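Local atomic coordinates of glutathione synthetase-like effector 30 (Gpa-GSS30-apo) (Globodera pallida, PDB entry 5OET), a protein that belongs to the glutathione synthetase family of ATP-grasp ligases and probably acts as a secreted effector of a plant-parasitic nematode. Residues Glu403-Tyr408 / Phe424-Leu429; Val380-Trp385 / Tyr444-Leu449; Tyr169-Glu174 / Arg450-Lys455. One frame throughout, in Å; residues are numbered along the deposited sequence.

How the contacts relate
None of the contacts is wholly buried, but they differ in depth. Contact 1 is most peripheral, about 30 Å from the chain centre to its own centre and bearing the magnesium ion, while contacts 2 and 3 lie about 20 Å out. Contact 2 pairs two strands of a four-stranded antiparallel sheet, contact 1 lies at the ends of the other two, and the Arg407-Glu447 salt bridge and Tyr408 packing on Trp385 tie them. Contact 3 fixes 450-452 to the end of strand 160-173 in the large mixed sheet and meets contact 2 where Leu449 packs on Ser172. Chemistry follows place: metal coordination at the surface, paired backbone bonds between strands, and main-chain bonds beside a buried apolar patch.

Contact 1: Glu403-Tyr408 / Phe424-Leu429; sequences ENPHRY and FNEDIL. With MG (magnesium ion), chain C.
A magnesium ion links His406, in the loop ahead of strand 408-412, to Glu426, in the turn that leads into helix 427-434. The histidine binds through NE2, 2.1 Å from MG, and the glutamate through OE2, 1.9 Å from MG. The other carboxylate oxygen, OE1 of Glu426, stays 2.9 Å from MG, so one oxygen does the binding. Torsions aim both groups at the ion: His406 has CG anti to the carbonyl carbon (chi1 -54°), and Glu426 starts in the same way but folds back at chi2 (82°), which brings its carboxylate round to the imidazole. The two planes stand 80° apart, so the carboxylate approaches the ring crosswise rather than stacking on it.

Phe424 to Asp427 form a type II' beta turn, with Asn425 at its second position, where strand 422-424 gives way to the helix. Strands 422-424 and 408-412 are neighbours in a four-stranded antiparallel sheet, consistent with the small lid-like subdomain of an ATP-grasp enzyme. Asn425 lays its CB over one face of the imidazole in a CH-pi contact, 4.1 Å from the centroid of the His406 ring, while its amide plane is tilted against that ring.

The apolar side is better buried. Pro405 directs its CB to the turn, 3.6 Å from Asn425 O, and Ile428 sends CD1 across to Tyr408, 4.1 Å from Tyr408 CB. Ile428 and Tyr408 both also rest on Leu445 of strand 443-447. At the exposed end, His406 and Glu426 both touch a crystal neighbour.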
loop_
_atom_site.group_PDB
_atom_site.type_symbol
_atom_site.label_atom_id
_atom_site.label_comp_id
_atom_site.label_asym_id
_atom_site.label_seq_id
_atom_site.Cartn_x
_atom_site.Cartn_y
_atom_site.Cartn_z
ATOM N N GLU A 403 -36.865 12.943 -35.704
ATOM C CA GLU A 403 -36.833 14.400 -35.824
ATOM C C GLU A 403 -35.585 14.972 -35.126
ATOM O O GLU A 403 -34.879 15.803 -35.695
ATOM C CB GLU A 403 -38.133 15.078 -35.337
ATOM C CG GLU A 403 -38.333 15.285 -33.837
ATOM C CD GLU A 403 -39.440 16.292 -33.524
ATOM O OE1 GLU A 403 -40.276 16.604 -34.413
ATOM O OE2 GLU A 403 -39.468 16.782 -32.373
ATOM N N ASN A 404 -35.321 14.511 -33.906
ATOM C CA ASN A 404 -34.085 14.788 -33.181
ATOM C C ASN A 404 -33.459 13.425 -32.790
ATOM O O ASN A 404 -33.390 13.074 -31.601
ATOM C CB ASN A 404 -34.424 15.652 -31.955
ATOM C CG ASN A 404 -33.214 16.001 -31.096
ATOM O OD1 ASN A 404 -32.059 15.914 -31.527
ATOM N ND2 ASN A 404 -33.487 16.405 -29.858
ATOM N N PRO A 405 -32.995 12.642 -33.796
ATOM C CA PRO A 405 -32.368 11.332 -33.526
ATOM C C PRO A 405 -31.051 11.388 -32.756
ATOM O O PRO A 405 -30.569 10.354 -32.296
ATOM C CB PRO A 405 -32.133 10.758 -34.922
ATOM C CG PRO A 405 -32.077 11.940 -35.816
ATOM C CD PRO A 405 -33.030 12.933 -35.241
ATOM N N HIS A 406 -30.486 12.579 -32.607
ATOM C CA HIS A 406 -29.285 12.794 -31.803
ATOM C C HIS A 406 -29.618 12.773 -30.296
ATOM O O HIS A 406 -28.731 12.699 -29.473
ATOM C CB HIS A 406 -28.587 14.124 -32.172
ATOM C CG HIS A 406 -28.268 14.281 -33.637
ATOM N ND1 HIS A 406 -26.981 14.250 -34.136
ATOM C CD2 HIS A 406 -29.074 14.503 -34.705
ATOM C CE1 HIS A 406 -27.016 14.430 -35.448
ATOM N NE2 HIS A 406 -28.275 14.578 -35.822
ATOM N N ARG A 407 -30.898 12.856 -29.948
ATOM C CA ARG A 407 -31.378 12.729 -28.570
ATOM C C ARG A 407 -31.353 11.279 -28.080
ATOM O O ARG A 407 -31.382 11.041 -26.869
ATOM C CB ARG A 407 -32.817 13.279 -28.478
ATOM C CG ARG A 407 -33.418 13.410 -27.072
ATOM C CD ARG A 407 -34.659 14.307 -27.083
ATOM N NE ARG A 407 -35.167 14.598 -25.731
ATOM C CZ ARG A 407 -34.577 15.404 -24.834
ATOM N NH1 ARG A 407 -33.431 16.037 -25.107
ATOM N NH2 ARG A 407 -35.133 15.576 -23.635
ATOM N N TYR A 408 -31.286 10.318 -29.009
ATOM C CA TYR A 408 -31.425 8.891 -28.702
ATOM C C TYR A 408 -30.196 8.044 -29.022
ATOM O O TYR A 408 -29.280 8.477 -29.728
ATOM C CB TYR A 408 -32.653 8.328 -29.437
ATOM C CG TYR A 408 -33.927 8.987 -28.982
ATOM C CD1 TYR A 408 -34.507 8.625 -27.781
ATOM C CD2 TYR A 408 -34.522 10.017 -29.718
ATOM C CE1 TYR A 408 -35.650 9.250 -27.332
ATOM C CE2 TYR A 408 -35.667 10.651 -29.267
ATOM C CZ TYR A 408 -36.224 10.261 -28.070
ATOM O OH TYR A 408 -37.355 10.863 -27.590
ATOM N N PHE A 424 -25.778 5.541 -32.962
ATOM C CA PHE A 424 -26.119 6.925 -32.653
ATOM C C PHE A 424 -26.644 7.690 -33.864
ATOM O O PHE A 424 -26.446 7.289 -35.000
ATOM C CB PHE A 424 -24.893 7.645 -32.125
ATOM C CG PHE A 424 -24.261 6.999 -30.932
ATOM C CD1 PHE A 424 -23.296 6.010 -31.102
ATOM C CD2 PHE A 424 -24.592 7.402 -29.632
ATOM C CE1 PHE A 424 -22.669 5.433 -30.001
ATOM C CE2 PHE A 424 -23.978 6.819 -28.525
ATOM C CZ PHE A 424 -23.013 5.840 -28.711
ATOM N N ASN A 425 -27.323 8.803 -33.588
ATOM C CA ASN A 425 -27.722 9.786 -34.613
ATOM C C ASN A 425 -28.587 9.154 -35.727
ATOM O O ASN A 425 -29.501 8.386 -35.410
ATOM C CB ASN A 425 -26.488 10.549 -35.138
ATOM C CG ASN A 425 -25.624 11.117 -34.016
ATOM O OD1 ASN A 425 -26.125 11.641 -33.022
ATOM N ND2 ASN A 425 -24.324 11.007 -34.170
ATOM N N GLU A 426 -28.338 9.484 -37.001
ATOM C CA GLU A 426 -29.168 8.999 -38.133
ATOM C C GLU A 426 -29.005 7.470 -38.385
ATOM O O GLU A 426 -29.895 6.845 -38.988
ATOM C CB GLU A 426 -28.918 9.819 -39.423
ATOM C CG GLU A 426 -29.680 11.165 -39.544
ATOM C CD GLU A 426 -29.060 12.379 -38.806
ATOM O OE1 GLU A 426 -27.965 12.276 -38.194
ATOM O OE2 GLU A 426 -29.680 13.482 -38.837
ATOM N N ASP A 427 -27.895 6.876 -37.895
ATOM C CA ASP A 427 -27.714 5.403 -37.864
ATOM C C ASP A 427 -28.814 4.632 -37.135
ATOM O O ASP A 427 -28.975 3.448 -37.389
ATOM C CB ASP A 427 -26.387 4.991 -37.178
ATOM C CG ASP A 427 -25.161 5.274 -38.008
ATOM O OD1 ASP A 427 -25.238 5.132 -39.240
ATOM O OD2 ASP A 427 -24.101 5.583 -37.413
ATOM N N ILE A 428 -29.510 5.275 -36.200
ATOM C CA ILE A 428 -30.595 4.646 -35.453
ATOM C C ILE A 428 -31.768 4.324 -36.385
ATOM O O ILE A 428 -32.312 3.220 -36.309
ATOM C CB ILE A 428 -31.042 5.516 -34.253
ATOM C CG1 ILE A 428 -29.884 5.644 -33.241
ATOM C CG2 ILE A 428 -32.267 4.916 -33.572
ATOM C CD1 ILE A 428 -30.055 6.787 -32.253
ATOM N N LEU A 429 -32.130 5.266 -37.264
ATOM C CA LEU A 429 -33.187 5.034 -38.269
ATOM C C LEU A 429 -32.724 4.030 -39.328
ATOM O O LEU A 429 -33.501 3.147 -39.755
ATOM C CB LEU A 429 -33.621 6.335 -38.958
ATOM C CG LEU A 429 -34.131 7.531 -38.132
ATOM C CD1 LEU A 429 -35.146 8.311 -38.966
ATOM C CD2 LEU A 429 -34.743 7.135 -36.790
HETATM MG MG MG C . -29.092 14.905 -37.706
#

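Contact 2: Val380-Trp385 / Tyr444-Leu449; sequences VQTKGW and YLTEKL
Strands 384-386 and 443-447 are antiparallel partners, the former at one edge of a four-stranded sheet that resembles the lid-like subdomain of ATP-grasp enzymes. Backbone hydrogen bonds define the register. Trp385 and Leu445 form a hydrogen-bonded pair: Leu445 N reaches Trp385 O over 2.8 Å and almost straight (175°), and Trp385 N returns a bond of 2.7 Å to Leu445 O, more bent at 151°. Both donors lie in the plane of the carbonyl they meet.

A side chain supplies the third hydrogen bond. Thr446 has OG1 anti to its backbone N (chi1 -155°), a setting that sends the hydroxyl across to Lys383 O, 3.1 Å away; it donates from above the carbonyl plane. Gly384 adds a CA-H...O contact to Leu445 O.

Apolar contacts spread from this frame. Thr382 has CG2 anti to its backbone N, so that this methyl meets Leu449 CD2, just past the end of strand 443-447, at 4.1 Å and also touches CB of Glu447. On the face bearing Trp385 and Leu445, the indole packs CE3 against Leu445 CB at 4.2 Å and also rests on Tyr408 of strand 408-412.

One face of the indole carries Lys383 CB from its own segment. At the ring's edge, near its plane, Glu447 CG lies 4.3 Å from Trp385 CH2.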
loop_
_atom_site.group_PDB
_atom_site.type_symbol
_atom_site.label_atom_id
_atom_site.label_comp_id
_atom_site.label_asym_id
_atom_site.label_seq_id
_atom_site.Cartn_x
_atom_site.Cartn_y
_atom_site.Cartn_z
ATOM N N VAL A 380 -34.556 8.634 -10.934
ATOM C CA VAL A 380 -33.227 8.360 -11.542
ATOM C C VAL A 380 -33.238 7.472 -12.801
ATOM O O VAL A 380 -32.193 7.303 -13.429
ATOM C CB VAL A 380 -32.226 7.751 -10.511
ATOM C CG1 VAL A 380 -32.231 8.551 -9.211
ATOM C CG2 VAL A 380 -32.539 6.288 -10.218
ATOM N N GLN A 381 -34.391 6.904 -13.161
ATOM C CA GLN A 381 -34.508 6.032 -14.344
ATOM C C GLN A 381 -34.430 6.826 -15.634
ATOM O O GLN A 381 -34.668 8.025 -15.632
ATOM C CB GLN A 381 -35.823 5.247 -14.329
ATOM C CG GLN A 381 -35.811 4.014 -13.439
ATOM C CD GLN A 381 -37.092 3.204 -13.545
ATOM O OE1 GLN A 381 -38.157 3.752 -13.781
ATOM N NE2 GLN A 381 -36.985 1.888 -13.388
ATOM N N THR A 382 -34.094 6.155 -16.733
ATOM C CA THR A 382 -34.124 6.763 -18.061
ATOM C C THR A 382 -35.010 5.904 -18.928
ATOM O O THR A 382 -34.657 4.762 -19.215
ATOM C CB THR A 382 -32.721 6.848 -18.701
ATOM O OG1 THR A 382 -31.778 7.339 -17.744
ATOM C CG2 THR A 382 -32.738 7.770 -19.921
ATOM N N LYS A 383 -36.150 6.442 -19.352
ATOM C CA LYS A 383 -37.122 5.658 -20.120
ATOM C C LYS A 383 -36.376 4.969 -21.262
ATOM O O LYS A 383 -35.641 5.625 -21.998
ATOM C CB LYS A 383 -38.278 6.515 -20.683
ATOM C CG LYS A 383 -39.115 7.335 -19.686
ATOM C CD LYS A 383 -39.819 6.485 -18.624
ATOM C CE LYS A 383 -39.745 7.092 -17.219
ATOM N NZ LYS A 383 -40.079 6.074 -16.176
ATOM N N GLY A 384 -36.538 3.650 -21.362
ATOM C CA GLY A 384 -35.959 2.837 -22.428
ATOM C C GLY A 384 -37.015 1.953 -23.084
ATOM O O GLY A 384 -37.633 1.146 -22.407
ATOM N N TRP A 385 -37.213 2.102 -24.396
ATOM C CA TRP A 385 -38.303 1.435 -25.133
ATOM C C TRP A 385 -37.806 0.261 -25.958
ATOM O O TRP A 385 -36.827 0.380 -26.690
ATOM C CB TRP A 385 -39.010 2.408 -26.071
ATOM C CG TRP A 385 -39.531 3.612 -25.385
ATOM C CD1 TRP A 385 -40.741 3.755 -24.786
ATOM C CD2 TRP A 385 -38.850 4.849 -25.223
ATOM N NE1 TRP A 385 -40.863 5.016 -24.262
ATOM C CE2 TRP A 385 -39.713 5.709 -24.516
ATOM C CE3 TRP A 385 -37.589 5.315 -25.602
ATOM C CZ2 TRP A 385 -39.360 7.012 -24.180
ATOM C CZ3 TRP A 385 -37.233 6.611 -25.273
ATOM C CH2 TRP A 385 -38.118 7.449 -24.568
ATOM N N TYR A 444 -32.602 -2.059 -27.393
ATOM C CA TYR A 444 -33.643 -1.092 -27.023
ATOM C C TYR A 444 -33.237 0.354 -27.328
ATOM O O TYR A 444 -32.075 0.651 -27.585
ATOM C CB TYR A 444 -34.012 -1.245 -25.550
ATOM C CG TYR A 444 -32.911 -0.882 -24.591
ATOM C CD1 TYR A 444 -31.926 -1.800 -24.254
ATOM C CD2 TYR A 444 -32.857 0.379 -24.007
ATOM C CE1 TYR A 444 -30.899 -1.466 -23.382
ATOM C CE2 TYR A 444 -31.834 0.720 -23.126
ATOM C CZ TYR A 444 -30.865 -0.208 -22.814
ATOM O OH TYR A 444 -29.864 0.138 -21.934
ATOM N N LEU A 445 -34.225 1.242 -27.316
ATOM C CA LEU A 445 -34.034 2.673 -27.540
ATOM C C LEU A 445 -34.010 3.401 -26.196
ATOM O O LEU A 445 -34.914 3.207 -25.408
ATOM C CB LEU A 445 -35.163 3.241 -28.399
ATOM C CG LEU A 445 -34.903 3.565 -29.860
ATOM C CD1 LEU A 445 -36.153 4.209 -30.454
ATOM C CD2 LEU A 445 -33.734 4.512 -30.062
ATOM N N THR A 446 -32.981 4.220 -25.949
ATOM C CA THR A 446 -32.990 5.154 -24.818
ATOM C C THR A 446 -32.555 6.581 -25.171
ATOM O O THR A 446 -31.927 6.831 -26.199
ATOM C CB THR A 446 -32.158 4.636 -23.637
ATOM O OG1 THR A 446 -32.635 5.212 -22.420
ATOM C CG2 THR A 446 -30.696 4.862 -23.790
ATOM N N GLU A 447 -32.917 7.502 -24.284
ATOM C CA GLU A 447 -32.537 8.895 -24.389
ATOM C C GLU A 447 -31.057 8.949 -24.074
ATOM O O GLU A 447 -30.621 8.402 -23.073
ATOM C CB GLU A 447 -33.314 9.790 -23.409
ATOM C CG GLU A 447 -34.783 10.037 -23.759
ATOM C CD GLU A 447 -35.269 11.478 -23.527
ATOM O OE1 GLU A 447 -34.439 12.433 -23.504
ATOM O OE2 GLU A 447 -36.513 11.665 -23.408
ATOM N N LYS A 448 -30.290 9.591 -24.955
ATOM C CA LYS A 448 -28.883 9.865 -24.721
ATOM C C LYS A 448 -28.795 10.957 -23.675
ATOM O O LYS A 448 -29.515 11.943 -23.750
ATOM C CB LYS A 448 -28.214 10.321 -26.016
ATOM C CG LYS A 448 -26.703 10.486 -25.933
ATOM C CD LYS A 448 -26.144 10.862 -27.310
ATOM C CE LYS A 448 -24.618 10.851 -27.316
ATOM N NZ LYS A 448 -24.071 11.129 -28.671
ATOM N N LEU A 449 -27.938 10.785 -22.686
ATOM C CA LEU A 449 -27.792 11.787 -21.629
ATOM C C LEU A 449 -26.731 12.816 -22.011
ATOM O O LEU A 449 -25.718 12.484 -22.636
ATOM C CB LEU A 449 -27.449 11.103 -20.305
ATOM C CG LEU A 449 -28.521 10.064 -19.905
ATOM C CD1 LEU A 449 -28.079 9.277 -18.688
ATOM C CD2 LEU A 449 -29.902 10.699 -19.712
#

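Contact 3: Tyr169-Glu174 / Arg450-Lys455; sequences YMASQE and RPMVIK
Residues 450-452, which follow strand 443-447 of the four-stranded sheet, bridge onto the end of strand 160-173 in the large mixed sheet of this glutathione synthetase-like fold, shortly before strand 454-459. The pairing is brief, a single bridge between Ser172 and Pro451: the register runs in the antiparallel sense, Ala171 by Met452 and Gln173 by Arg450, but the backbones cross steeply and soon part. Two main-chain bonds flank the bridge. Gln173 N lies 2.7 Å from Arg450 O, nearly along the C=O axis (N-H...O 178°). Met452 N reaches Ala171 O over a longer 3.2 Å, in the plane of that carbonyl. Ser172 holds OG anti to its backbone N (chi1 -176°) and adds a weak bond to Arg450 O, so this oxygen is gripped by the backbone N-H of Gln173 and, more loosely, by the hydroxyl.

The buried, better packed side is formed by Ala171 and Met452. Ala171 CB lies 4.2 Å from Met452 CB, and both side chains also touch Phe96 of strand 94-96, while Leu100 of helix 98-119 backs Ala171. Met170 is buried too, and its CG touches Pro451 CB.

On the exposed side the contact loosens. CB and CG of Arg450 lie alongside Gln173 O; beyond them the chain bends at chi2 and chi3, which places the guanidinium by the Gln173 amide. Gln173, extended beyond CG, crosses it obliquely, amide and guanidinium planes 69° apart. Their polar tips come near without a hydrogen bond, the angle being poor: Gln173 OE1 stands 3.3 Å from Arg450 NH2.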
loop_
_atom_site.group_PDB
_atom_site.type_symbol
_atom_site.label_atom_id
_atom_site.label_comp_id
_atom_site.label_asym_id
_atom_site.label_seq_id
_atom_site.Cartn_x
_atom_site.Cartn_y
_atom_site.Cartn_z
ATOM N N TYR A 169 -24.115 6.240 -11.659
ATOM C CA TYR A 169 -24.868 7.432 -12.004
ATOM C C TYR A 169 -24.038 8.465 -12.772
ATOM O O TYR A 169 -22.820 8.522 -12.641
ATOM C CB TYR A 169 -25.418 8.061 -10.734
ATOM C CG TYR A 169 -26.354 7.144 -9.952
ATOM C CD1 TYR A 169 -25.856 6.273 -9.010
ATOM C CD2 TYR A 169 -27.753 7.179 -10.147
ATOM C CE1 TYR A 169 -26.700 5.456 -8.282
ATOM C CE2 TYR A 169 -28.609 6.363 -9.423
ATOM C CZ TYR A 169 -28.079 5.498 -8.489
ATOM O OH TYR A 169 -28.877 4.653 -7.744
ATOM N N MET A 170 -24.733 9.249 -13.589
ATOM C CA MET A 170 -24.194 10.399 -14.309
ATOM C C MET A 170 -25.035 11.588 -13.856
ATOM O O MET A 170 -26.253 11.466 -13.768
ATOM C CB MET A 170 -24.365 10.210 -15.828
ATOM C CG MET A 170 -23.128 10.474 -16.677
ATOM S SD MET A 170 -22.234 8.991 -17.259
ATOM C CE MET A 170 -20.584 9.653 -17.513
ATOM N N ALA A 171 -24.403 12.716 -13.541
ATOM C CA ALA A 171 -25.121 13.998 -13.462
ATOM C C ALA A 171 -25.390 14.411 -14.910
ATOM O O ALA A 171 -24.463 14.470 -15.704
ATOM C CB ALA A 171 -24.309 15.051 -12.725
ATOM N N SER A 172 -26.652 14.647 -15.260
ATOM C CA SER A 172 -27.026 14.919 -16.653
ATOM C C SER A 172 -27.632 16.302 -16.794
ATOM O O SER A 172 -28.455 16.693 -15.980
ATOM C CB SER A 172 -28.028 13.880 -17.119
ATOM O OG SER A 172 -28.342 14.057 -18.487
ATOM N N GLN A 173 -27.238 17.010 -17.846
ATOM C CA GLN A 173 -27.656 18.388 -18.089
ATOM C C GLN A 173 -29.013 18.419 -18.795
ATOM O O GLN A 173 -29.096 18.169 -19.999
ATOM C CB GLN A 173 -26.599 19.127 -18.940
ATOM C CG GLN A 173 -26.617 20.652 -18.819
ATOM C CD GLN A 173 -25.375 21.298 -19.449
ATOM O OE1 GLN A 173 -25.271 21.393 -20.671
ATOM N NE2 GLN A 173 -24.424 21.735 -18.613
ATOM N N GLU A 174 -30.079 18.711 -18.045
ATOM C CA GLU A 174 -31.408 18.974 -18.639
ATOM C C GLU A 174 -31.394 20.346 -19.327
ATOM O O GLU A 174 -30.397 21.065 -19.242
ATOM C CB GLU A 174 -32.515 18.927 -17.570
ATOM C CG GLU A 174 -32.925 17.542 -17.088
ATOM C CD GLU A 174 -34.200 17.582 -16.246
ATOM O OE1 GLU A 174 -34.507 18.662 -15.675
ATOM O OE2 GLU A 174 -34.910 16.546 -16.162
ATOM N N ARG A 450 -26.979 14.071 -21.653
ATOM C CA ARG A 450 -26.029 15.151 -21.905
ATOM C C ARG A 450 -25.169 15.279 -20.650
ATOM O O ARG A 450 -25.612 15.840 -19.657
ATOM C CB ARG A 450 -26.766 16.461 -22.263
ATOM C CG ARG A 450 -27.950 16.275 -23.244
ATOM C CD ARG A 450 -28.130 17.356 -24.321
ATOM N NE ARG A 450 -28.021 18.747 -23.847
ATOM C CZ ARG A 450 -26.924 19.516 -23.894
ATOM N NH1 ARG A 450 -25.763 19.052 -24.368
ATOM N NH2 ARG A 450 -26.976 20.774 -23.438
ATOM N N PRO A 451 -23.943 14.732 -20.670
ATOM C CA PRO A 451 -23.242 14.548 -19.399
ATOM C C PRO A 451 -22.419 15.763 -18.949
ATOM O O PRO A 451 -21.890 16.496 -19.786
ATOM C CB PRO A 451 -22.333 13.350 -19.696
ATOM C CG PRO A 451 -22.036 13.458 -21.167
ATOM C CD PRO A 451 -23.076 14.352 -21.803
ATOM N N MET A 452 -22.314 15.944 -17.631
ATOM C CA MET A 452 -21.562 17.033 -16.998
ATOM C C MET A 452 -20.077 16.878 -17.299
ATOM O O MET A 452 -19.497 15.823 -17.073
ATOM C CB MET A 452 -21.794 17.011 -15.486
ATOM C CG MET A 452 -21.137 18.137 -14.694
ATOM S SD MET A 452 -21.078 17.854 -12.929
ATOM C CE MET A 452 -19.902 16.507 -12.873
ATOM N N VAL A 453 -19.472 17.939 -17.809
ATOM C CA VAL A 453 -18.074 17.959 -18.176
ATOM C C VAL A 453 -17.363 18.851 -17.170
ATOM O O VAL A 453 -17.765 19.982 -16.920
ATOM C CB VAL A 453 -17.889 18.488 -19.616
ATOM C CG1 VAL A 453 -16.421 18.732 -19.933
ATOM C CG2 VAL A 453 -18.484 17.503 -20.610
ATOM N N ILE A 454 -16.301 18.325 -16.580
ATOM C CA ILE A 454 -15.476 19.082 -15.644
ATOM C C ILE A 454 -14.018 18.968 -16.090
ATOM O O ILE A 454 -13.694 18.190 -16.986
ATOM C CB ILE A 454 -15.702 18.634 -14.171
ATOM C CG1 ILE A 454 -15.317 17.168 -13.940
ATOM C CG2 ILE A 454 -17.152 18.861 -13.758
ATOM C CD1 ILE A 454 -13.862 16.937 -13.582
ATOM N N LYS A 455 -13.160 19.768 -15.468
ATOM C CA LYS A 455 -11.725 19.809 -15.750
ATOM C C LYS A 455 -10.961 19.144 -14.596
ATOM O O LYS A 455 -11.283 19.354 -13.422
ATOM C CB LYS A 455 -11.257 21.259 -15.910
ATOM C CG LYS A 455 -11.796 22.008 -17.135
ATOM C CD LYS A 455 -10.802 22.026 -18.303
ATOM C CE LYS A 455 -10.911 23.306 -19.157
ATOM N NZ LYS A 455 -11.809 23.181 -20.344
#